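Long-range contact in MATE family efflux transporter (Vibrio cholerae, PDB 6IDP), which probably exports drugs and other toxic compounds across the bacterial membrane, as a proton-dependent efflux pump of the MATE family: residues V25-S30 with L166-S171. Numbering follows the deposited sequence.
Sequences VLSLMS and LMMVTS
Helix segments 25-30 and 166-171 run side by side, axes 8.1 Å apart and 13° from parallel, a clear instance of small side chains letting two membrane helices come close. Two serines fill the tight part. Ser27 points at the partner backbone, its OG 3.3 Å from Met168 CA, while that hydroxyl is turned back to its own helix, where Gly24 O is its strongest partner and Phe23 O a second. Ser171 answers one turn on: its OG sits 3.3 Å from Leu28 CA, and chi1 of -65° lays the hydroxyl beside its own backbone N. From there Ser171 OG donates to Met167 O at 2.6 Å from above the carbonyl plane. Met167 O also accepts from Ser171 N. Both hydroxyls thus bond to carbonyls of their own helix and meet the neighbour by packing. Looser contacts flank the serine pair. The Met167 chain, bent at chi3, brings CE to 3.7 Å from Val25 N and 4.2 Å from Leu28 CD2. Toward the partly exposed side, Met168 lays CG alongside Ser27 before its end turns away. Val25 packs against helix 281-299, Leu28 touches a bound monoolein, and Met167 meets Tyr151 of helix 124-156.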
loop_
_atom_site.group_PDB
_atom_site.type_symbol
_atom_site.label_atom_id
_atom_site.label_comp_id
_atom_site.label_asym_id
_atom_site.label_seq_id
_atom_site.Cartn_x
_atom_site.Cartn_y
_atom_site.Cartn_z
ATOM N N VAL A 25 3.718 5.657 8.080
ATOM C CA VAL A 25 3.804 5.883 6.642
ATOM C C VAL A 25 4.573 7.169 6.330
ATOM O O VAL A 25 5.420 7.193 5.438
ATOM C CB VAL A 25 2.400 5.945 6.006
ATOM C CG1 VAL A 25 2.481 6.392 4.554
ATOM C CG2 VAL A 25 1.721 4.594 6.109
ATOM N N LEU A 26 4.280 8.229 7.081
ATOM C CA LEU A 26 4.950 9.517 6.909
ATOM C C LEU A 26 6.451 9.435 7.174
ATOM O O LEU A 26 7.249 10.017 6.437
ATOM C CB LEU A 26 4.325 10.569 7.827
ATOM C CG LEU A 26 2.991 11.166 7.379
ATOM C CD1 LEU A 26 2.404 12.042 8.472
ATOM C CD2 LEU A 26 3.169 11.961 6.099
ATOM N N SER A 27 6.830 8.725 8.231
ATOM C CA SER A 27 8.240 8.536 8.549
ATOM C C SER A 27 8.912 7.741 7.437
ATOM O O SER A 27 10.052 8.015 7.061
ATOM C CB SER A 27 8.405 7.821 9.893
ATOM O OG SER A 27 7.912 6.494 9.829
ATOM N N LEU A 28 8.181 6.763 6.911
ATOM C CA LEU A 28 8.654 5.931 5.814
ATOM C C LEU A 28 8.937 6.753 4.555
ATOM O O LEU A 28 9.992 6.613 3.937
ATOM C CB LEU A 28 7.630 4.832 5.515
ATOM C CG LEU A 28 7.882 3.916 4.321
ATOM C CD1 LEU A 28 9.253 3.280 4.426
ATOM C CD2 LEU A 28 6.799 2.850 4.235
ATOM N N MET A 29 7.998 7.615 4.181
ATOM C CA MET A 29 8.152 8.422 2.974
ATOM C C MET A 29 9.201 9.519 3.142
ATOM O O MET A 29 9.750 10.016 2.161
ATOM C CB MET A 29 6.812 9.037 2.570
ATOM C CG MET A 29 5.732 8.017 2.265
ATOM S SD MET A 29 4.157 8.803 1.888
ATOM C CE MET A 29 3.858 9.700 3.404
ATOM N N SER A 30 9.470 9.895 4.388
ATOM C CA SER A 30 10.495 10.891 4.679
ATOM C C SER A 30 11.884 10.337 4.381
ATOM O O SER A 30 12.731 11.034 3.821
ATOM C CB SER A 30 10.409 11.354 6.135
ATOM O OG SER A 30 9.250 12.141 6.352
ATOM N N LEU A 166 7.714 1.449 15.248
ATOM C CA LEU A 166 8.890 0.804 14.675
ATOM C C LEU A 166 9.160 1.256 13.242
ATOM O O LEU A 166 10.308 1.264 12.800
ATOM C CB LEU A 166 8.748 -0.716 14.726
ATOM C CG LEU A 166 8.972 -1.347 16.102
ATOM C CD1 LEU A 166 8.968 -2.861 16.000
ATOM C CD2 LEU A 166 10.272 -0.853 16.723
ATOM N N MET A 167 8.107 1.624 12.518
ATOM C CA MET A 167 8.284 2.182 11.181
ATOM C C MET A 167 9.048 3.496 11.268
ATOM O O MET A 167 9.878 3.793 10.412
ATOM C CB MET A 167 6.936 2.388 10.484
ATOM C CG MET A 167 6.262 1.098 10.058
ATOM S SD MET A 167 4.570 1.349 9.484
ATOM C CE MET A 167 4.862 2.150 7.911
ATOM N N MET A 168 8.774 4.276 12.308
ATOM C CA MET A 168 9.513 5.511 12.534
ATOM C C MET A 168 10.967 5.208 12.876
ATOM O O MET A 168 11.882 5.849 12.358
ATOM C CB MET A 168 8.867 6.341 13.647
ATOM C CG MET A 168 7.439 6.771 13.342
ATOM S SD MET A 168 6.938 8.300 14.167
ATOM C CE MET A 168 6.809 7.763 15.869
ATOM N N VAL A 169 11.173 4.220 13.741
ATOM C CA VAL A 169 12.513 3.855 14.190
ATOM C C VAL A 169 13.385 3.355 13.040
ATOM O O VAL A 169 14.519 3.802 12.876
ATOM C CB VAL A 169 12.458 2.779 15.291
ATOM C CG1 VAL A 169 13.857 2.287 15.627
ATOM C CG2 VAL A 169 11.774 3.333 16.531
ATOM N N THR A 170 12.852 2.438 12.238
ATOM C CA THR A 170 13.611 1.887 11.121
ATOM C C THR A 170 13.850 2.937 10.034
ATOM O O THR A 170 14.876 2.907 9.356
ATOM C CB THR A 170 12.909 0.657 10.506
ATOM O OG1 THR A 170 11.602 1.024 10.050
ATOM C CG2 THR A 170 12.794 -0.463 11.535
ATOM N N SER A 171 12.906 3.862 9.876
ATOM C CA SER A 171 13.053 4.952 8.912
ATOM C C SER A 171 14.210 5.873 9.279
ATOM O O SER A 171 15.019 6.238 8.427
ATOM C CB SER A 171 11.763 5.770 8.811
ATOM O OG SER A 171 10.707 4.997 8.275
#